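Putative cell filamentation protein (Bartonella quintana, PDB 4N67) is a putative VirB-translocated effector whose Fic domain binds ADP and probably transfers AMP to target proteins. Local coordinates at residues 57-62 / 166-170; 76-81 / 152-157. The protein carries 2 engineered substitutions. The contacts are given in a common frame with arbitrary orientation. Where two conformers were deposited one is given. Numbering follows the deposited sequence.

Contact 1. Residues 57-62 / 166-170; sequences FDAAYL and FMEKL
Helix 59-70 starts beside helix 164-174, the segments running oppositely: Leu62 CA lies 6.6 Å from Phe166 CA, and Phe57 CA 7.1 Å from Leu170 CA. Phe57 is not yet helical (phi/psi -101/85). Asp58 (chi1 p) is the N-cap, its OD1 accepting from Tyr61 N at 2.9 Å. Phe57 (chi1 m) points across, its ring edge meeting the face of Phe166 (chi1 t) in a T-shaped pair, centroids 5.9 Å apart and planes at 84°. Leu170 CD1 (chi1 t, chi2 p) sits 3.8 Å from the Phe57 ring centroid in a CH-pi contact. Tyr61 and Leu62, both chi1 t, flank Phe166: Tyr61 CD2 is 4.0 Å and Leu62 CD1 3.7 Å from Phe166 CD2. Tyr61 OH rests 3.3 Å from Lys169 CG, whose amine turns away to Gln172 and the carbonyls of Arg49 and Glu51. Leu124 of helix 112-126 touches both phenylalanines. In the Fic core the helix start and the residue leading into it pack against helix 164-174 by aromatic and aliphatic fit, not polar pairing.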
loop_
_atom_site.group_PDB
_atom_site.type_symbol
_atom_site.label_atom_id
_atom_site.label_comp_id
_atom_site.label_asym_id
_atom_site.label_seq_id
_atom_site.Cartn_x
_atom_site.Cartn_y
_atom_site.Cartn_z
ATOM N N PHE A 57 -13.304 -5.144 -1.455
ATOM C CA PHE A 57 -12.012 -4.497 -1.193
ATOM C C PHE A 57 -11.353 -5.263 -0.068
ATOM O O PHE A 57 -11.519 -4.965 1.124
ATOM C CB PHE A 57 -12.229 -3.008 -0.870
ATOM C CG PHE A 57 -12.586 -2.206 -2.082
ATOM C CD1 PHE A 57 -13.899 -2.064 -2.491
ATOM C CD2 PHE A 57 -11.582 -1.604 -2.828
ATOM C CE1 PHE A 57 -14.201 -1.350 -3.633
ATOM C CE2 PHE A 57 -11.880 -0.911 -3.968
ATOM C CZ PHE A 57 -13.182 -0.770 -4.364
ATOM N N ASP A 58 -10.663 -6.339 -0.435
ATOM C CA ASP A 58 -10.137 -7.279 0.533
ATOM C C ASP A 58 -8.630 -7.488 0.389
ATOM O O ASP A 58 -7.961 -6.856 -0.451
ATOM C CB ASP A 58 -10.908 -8.605 0.451
ATOM C CG ASP A 58 -10.848 -9.286 -0.934
ATOM O OD1 ASP A 58 -10.115 -8.807 -1.812
ATOM O OD2 ASP A 58 -11.566 -10.327 -1.087
ATOM N N ALA A 59 -8.062 -8.353 1.224
ATOM C CA ALA A 59 -6.620 -8.604 1.157
ATOM C C ALA A 59 -6.196 -9.149 -0.210
ATOM O O ALA A 59 -5.112 -8.842 -0.718
ATOM C CB ALA A 59 -6.204 -9.537 2.267
ATOM N N ALA A 60 -7.054 -9.967 -0.805
ATOM C CA ALA A 60 -6.778 -10.482 -2.144
ATOM C C ALA A 60 -6.657 -9.371 -3.141
ATOM O O ALA A 60 -5.794 -9.406 -4.015
ATOM C CB ALA A 60 -7.832 -11.453 -2.589
ATOM N N TYR A 61 -7.513 -8.369 -3.042
ATOM C CA TYR A 61 -7.399 -7.249 -3.951
ATOM C C TYR A 61 -6.097 -6.485 -3.722
ATOM O O TYR A 61 -5.442 -6.049 -4.682
ATOM C CB TYR A 61 -8.643 -6.353 -3.837
ATOM C CG TYR A 61 -8.682 -5.236 -4.858
ATOM C CD1 TYR A 61 -8.639 -5.485 -6.218
ATOM C CD2 TYR A 61 -8.777 -3.911 -4.442
ATOM C CE1 TYR A 61 -8.674 -4.451 -7.146
ATOM C CE2 TYR A 61 -8.826 -2.866 -5.341
ATOM C CZ TYR A 61 -8.778 -3.132 -6.688
ATOM O OH TYR A 61 -8.853 -2.085 -7.573
ATOM N N LEU A 62 -5.722 -6.266 -2.461
ATOM C CA LEU A 62 -4.468 -5.590 -2.150
ATOM C C LEU A 62 -3.299 -6.349 -2.755
ATOM O O LEU A 62 -2.407 -5.747 -3.366
ATOM C CB LEU A 62 -4.315 -5.420 -0.649
ATOM C CG LEU A 62 -3.199 -4.520 -0.202
ATOM C CD1 LEU A 62 -3.569 -3.063 -0.346
ATOM C CD2 LEU A 62 -2.849 -4.811 1.245
ATOM N N PHE A 166 -5.061 1.229 -3.716
ATOM C CA PHE A 166 -6.226 0.661 -3.065
ATOM C C PHE A 166 -7.204 1.776 -2.682
ATOM O O PHE A 166 -8.412 1.669 -2.899
ATOM C CB PHE A 166 -5.755 -0.167 -1.844
ATOM C CG PHE A 166 -6.848 -0.872 -1.074
ATOM C CD1 PHE A 166 -7.548 -0.233 -0.069
ATOM C CD2 PHE A 166 -7.063 -2.226 -1.295
ATOM C CE1 PHE A 166 -8.506 -0.905 0.652
ATOM C CE2 PHE A 166 -8.012 -2.916 -0.554
ATOM C CZ PHE A 166 -8.719 -2.240 0.410
ATOM N N MET A 167 -6.665 2.848 -2.107
ATOM C CA MET A 167 -7.530 3.976 -1.739
ATOM C C MET A 167 -8.154 4.659 -2.923
ATOM O O MET A 167 -9.335 5.024 -2.878
ATOM C CB MET A 167 -6.766 5.029 -0.942
ATOM C CG MET A 167 -6.171 4.524 0.336
ATOM S SD MET A 167 -7.293 3.667 1.438
ATOM C CE MET A 167 -8.540 4.917 1.754
ATOM N N GLU A 168 -7.399 4.818 -4.006
ATOM C CA GLU A 168 -7.984 5.432 -5.190
ATOM C C GLU A 168 -9.201 4.658 -5.667
ATOM O O GLU A 168 -10.242 5.231 -5.988
ATOM C CB GLU A 168 -6.977 5.502 -6.335
ATOM C CG GLU A 168 -5.806 6.467 -6.165
ATOM C CD GLU A 168 -4.968 6.609 -7.447
ATOM O OE1 GLU A 168 -5.550 6.531 -8.543
ATOM O OE2 GLU A 168 -3.750 6.792 -7.303
ATOM N N LYS A 169 -9.094 3.331 -5.684
ATOM C CA LYS A 169 -10.177 2.520 -6.187
ATOM C C LYS A 169 -11.337 2.413 -5.198
ATOM O O LYS A 169 -12.502 2.430 -5.593
ATOM C CB LYS A 169 -9.664 1.140 -6.610
ATOM C CG LYS A 169 -8.827 1.201 -7.886
ATOM C CD LYS A 169 -9.707 1.365 -9.130
ATOM C CE LYS A 169 -8.950 1.971 -10.303
ATOM N NZ LYS A 169 -9.858 2.536 -11.325
ATOM N N LEU A 170 -11.025 2.340 -3.910
ATOM C CA LEU A 170 -12.061 2.374 -2.874
ATOM C C LEU A 170 -12.858 3.679 -2.977
ATOM O O LEU A 170 -14.092 3.690 -2.949
ATOM C CB LEU A 170 -11.418 2.254 -1.499
ATOM C CG LEU A 170 -12.354 2.203 -0.295
ATOM C CD1 LEU A 170 -13.223 0.956 -0.296
ATOM C CD2 LEU A 170 -11.538 2.311 0.993
#

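Contact 2. Residues 76-81 / 152-157; sequences WAGVTR and AHPFRK. With ADP (adenosine-5'-diphosphate), chain B.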
loop_
_atom_site.group_PDB
_atom_site.type_symbol
_atom_site.label_atom_id
_atom_site.label_comp_id
_atom_site.label_asym_id
_atom_site.label_seq_id
_atom_site.Cartn_x
_atom_site.Cartn_y
_atom_site.Cartn_z
ATOM N N TRP A 76 8.463 -11.918 -6.189
ATOM C CA TRP A 76 7.514 -12.039 -5.074
ATOM C C TRP A 76 6.403 -11.014 -5.117
ATOM O O TRP A 76 5.675 -10.854 -4.120
ATOM C CB TRP A 76 8.253 -11.964 -3.709
ATOM C CG TRP A 76 9.237 -10.846 -3.626
ATOM C CD1 TRP A 76 10.586 -10.897 -3.939
ATOM C CD2 TRP A 76 8.979 -9.488 -3.250
ATOM N NE1 TRP A 76 11.143 -9.666 -3.778
ATOM C CE2 TRP A 76 10.194 -8.792 -3.328
ATOM C CE3 TRP A 76 7.851 -8.807 -2.777
ATOM C CZ2 TRP A 76 10.296 -7.442 -3.011
ATOM C CZ3 TRP A 76 7.959 -7.474 -2.475
ATOM C CH2 TRP A 76 9.184 -6.805 -2.613
ATOM N N ALA A 77 6.191 -10.320 -6.235
ATOM C CA ALA A 77 5.075 -9.364 -6.301
ATOM C C ALA A 77 3.779 -10.094 -5.933
ATOM O O ALA A 77 3.511 -11.187 -6.408
ATOM C CB ALA A 77 4.940 -8.752 -7.686
ATOM N N GLY A 78 2.968 -9.420 -5.122
ATOM C CA GLY A 78 1.690 -9.962 -4.663
ATOM C C GLY A 78 1.785 -10.861 -3.450
ATOM O O GLY A 78 0.757 -11.294 -2.960
ATOM N N VAL A 79 2.990 -11.153 -2.989
ATOM C CA VAL A 79 3.189 -12.085 -1.863
ATOM C C VAL A 79 3.531 -11.267 -0.619
ATOM O O VAL A 79 4.430 -10.411 -0.651
ATOM C CB VAL A 79 4.313 -13.098 -2.173
ATOM C CG1 VAL A 79 4.447 -14.114 -1.037
ATOM C CG2 VAL A 79 4.064 -13.790 -3.492
ATOM N N THR A 80 2.836 -11.546 0.478
ATOM C CA THR A 80 3.080 -10.807 1.716
ATOM C C THR A 80 4.311 -11.364 2.435
ATOM O O THR A 80 4.682 -12.521 2.257
ATOM C CB THR A 80 1.828 -10.768 2.619
ATOM O OG1 THR A 80 1.346 -12.096 2.837
ATOM C CG2 THR A 80 0.746 -9.898 2.006
ATOM N N ARG A 81 4.927 -10.532 3.255
ATOM C CA ARG A 81 6.253 -10.798 3.806
ATOM C C ARG A 81 6.274 -11.755 4.978
ATOM O O ARG A 81 7.355 -12.156 5.411
ATOM C CB ARG A 81 6.948 -9.476 4.173
ATOM C CG ARG A 81 6.251 -8.681 5.276
ATOM C CD ARG A 81 6.932 -7.355 5.602
ATOM N NE ARG A 81 6.025 -6.542 6.407
ATOM C CZ ARG A 81 5.801 -6.698 7.707
ATOM N NH1 ARG A 81 4.884 -5.960 8.284
ATOM N NH2 ARG A 81 6.553 -7.524 8.437
ATOM N N ALA A 152 -0.213 -2.417 8.915
ATOM C CA ALA A 152 -0.082 -3.807 8.444
ATOM C C ALA A 152 1.167 -4.006 7.563
ATOM O O ALA A 152 1.848 -5.031 7.660
ATOM C CB ALA A 152 -1.328 -4.245 7.700
ATOM N N HIS A 153 1.450 -3.023 6.703
ATOM C CA HIS A 153 2.659 -2.998 5.890
ATOM C C HIS A 153 2.958 -4.373 5.299
ATOM O O HIS A 153 3.993 -4.969 5.597
ATOM C CB HIS A 153 3.832 -2.504 6.744
ATOM C CG HIS A 153 5.050 -2.124 5.972
ATOM N ND1 HIS A 153 5.199 -0.878 5.410
ATOM C CD2 HIS A 153 6.215 -2.776 5.749
ATOM C CE1 HIS A 153 6.392 -0.787 4.847
ATOM N NE2 HIS A 153 7.029 -1.925 5.037
ATOM N N PRO A 154 2.027 -4.925 4.504
ATOM C CA PRO A 154 2.080 -6.361 4.243
ATOM C C PRO A 154 3.195 -6.889 3.382
ATOM O O PRO A 154 3.413 -8.091 3.391
ATOM C CB PRO A 154 0.725 -6.661 3.578
ATOM C CG PRO A 154 -0.123 -5.494 3.931
ATOM C CD PRO A 154 0.787 -4.329 3.986
ATOM N N PHE A 155 3.864 -6.012 2.634
ATOM C CA PHE A 155 4.862 -6.421 1.648
ATOM C C PHE A 155 6.279 -6.042 2.055
ATOM O O PHE A 155 6.501 -5.101 2.800
ATOM C CB PHE A 155 4.486 -5.847 0.269
ATOM C CG PHE A 155 3.067 -6.166 -0.153
ATOM C CD1 PHE A 155 2.748 -7.417 -0.684
ATOM C CD2 PHE A 155 2.047 -5.262 0.029
ATOM C CE1 PHE A 155 1.452 -7.731 -1.013
ATOM C CE2 PHE A 155 0.744 -5.593 -0.304
ATOM C CZ PHE A 155 0.457 -6.834 -0.820
ATOM N N ARG A 156 7.236 -6.748 1.495
ATOM C CA ARG A 156 8.636 -6.418 1.780
ATOM C C ARG A 156 8.996 -4.993 1.314
ATOM O O ARG A 156 9.802 -4.309 1.966
ATOM C CB ARG A 156 9.545 -7.466 1.154
ATOM C CG ARG A 156 11.022 -7.138 1.205
ATOM C CD ARG A 156 11.567 -7.063 2.634
ATOM N NE ARG A 156 12.994 -6.717 2.613
ATOM C CZ ARG A 156 13.488 -5.502 2.367
ATOM N NH1 ARG A 156 12.705 -4.479 2.097
ATOM N NH2 ARG A 156 14.816 -5.338 2.322
ATOM N N LYS A 157 8.413 -4.573 0.197
ATOM C CA LYS A 157 8.578 -3.242 -0.350
ATOM C C LYS A 157 7.391 -2.945 -1.253
ATOM O O LYS A 157 6.710 -3.888 -1.694
ATOM C CB LYS A 157 9.877 -3.154 -1.168
ATOM C CG LYS A 157 10.308 -1.748 -1.511
ATOM C CD LYS A 157 11.622 -1.756 -2.270
ATOM C CE LYS A 157 11.921 -0.356 -2.805
ATOM N NZ LYS A 157 12.228 -0.377 -4.274
HETATM P PB ADP B . 8.054 0.627 1.165
HETATM O O1B ADP B . 9.238 0.236 2.064
HETATM O O2B ADP B . 6.881 -0.246 1.452
HETATM O O3B ADP B . 8.389 0.673 -0.328
HETATM P PA ADP B . 6.876 3.307 1.440
HETATM O O1A ADP B . 7.631 4.619 1.179
HETATM O O2A ADP B . 5.995 2.804 0.320
HETATM O O3A ADP B . 7.954 2.114 1.768
HETATM O "O5'" ADP B . 6.090 3.484 2.808
HETATM C "C5'" ADP B . 4.991 2.636 3.164
HETATM C "C4'" ADP B . 4.030 3.450 4.023
HETATM O "O4'" ADP B . 4.614 3.663 5.325
HETATM C "C3'" ADP B . 3.702 4.815 3.428
HETATM O "O3'" ADP B . 2.288 5.082 3.522
HETATM C "C2'" ADP B . 4.497 5.773 4.297
HETATM O "O2'" ADP B . 3.944 7.093 4.389
HETATM C "C1'" ADP B . 4.482 5.068 5.622
HETATM N N9 ADP B . 5.565 5.454 6.549
HETATM C C8 ADP B . 6.758 6.020 6.277
HETATM N N7 ADP B . 7.434 6.162 7.442
HETATM C C5 ADP B . 6.689 5.692 8.450
HETATM C C6 ADP B . 6.802 5.552 9.908
HETATM N N6 ADP B . 7.959 5.977 10.502
HETATM N N1 ADP B . 5.801 4.999 10.611
HETATM C C2 ADP B . 4.674 4.576 9.972
HETATM N N3 ADP B . 4.510 4.690 8.635
HETATM C C4 ADP B . 5.447 5.213 7.846
HETATM O O HOH W 1 6.593 -9.329 0.501
#
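This is a buried loop-to-loop contact: 76-81, between helix 59-70 and strand 85-86, packs against 152-157, the loop leaving helix 135-152 beside the ADP site. Arg81 does most of the joining. Its N donates to Pro154 O at 2.9 Å; its side chain lies along the other loop, with NE to His153 O at 2.7 Å, NH1 to the same His153 O at 3.0 Å, and a weak bond from NH1 to Ala152 O at 3.2 Å. The guanidinium thus collects carbonyls where the chain quits the helix and His153 turns to positive phi; its further bonds go to Ala108 O and Met95 O. A water extends the polar seam, donating to Val79 O (2.7 Å) and accepting from Arg156 N (2.8 Å).

Apolar packing fills the rest. Thr80 CG2 touches Pro154 CB at 3.6 Å and Phe155 CE1 at 3.8 Å, while the Phe155 ring stacks on His66. A type II turn, Trp76 to Val79 with Gly78 at positive phi, leads into the seam at Val79, and Arg156 CB lies over the Trp76 six-membered ring, 4.1 Å from its centroid.

On the ligand side, His153 CE1 is 3.5 Å from ADP O2B and Lys157 CG 3.3 Å from ADP O3B. Residues 153-157 open the HPFxxGNGR signature of the Fic fold, which continues through the nucleotide-binding Gly158, Asn159 and Gly160 and whose histidine is the catalytic base in AMP-transferring relatives.

In the fold
Both contacts are buried and about equally deep, their centres 14 Å apart, yet they are built differently. Contact 1 joins a helix start and its lead-in to a helix through rings and aliphatic groups; contact 2 joins two irregular loops largely through hydrogen bonds to backbone carbonyls, with one bridging water. They meet at Leu62, whose CD2 is 3.9 Å from Pro154 CG and whose O is 4.0 Å from Phe155 CZ, so helix 59-70 packs against both the signature loop and the helix that follows it, 164-174. Helix 112-126 touches both contacts as well. They differ in distance from the nucleotide: contact 2 borders ADP directly, while the Leu62 side chain of contact 1 stays about 11 Å from it.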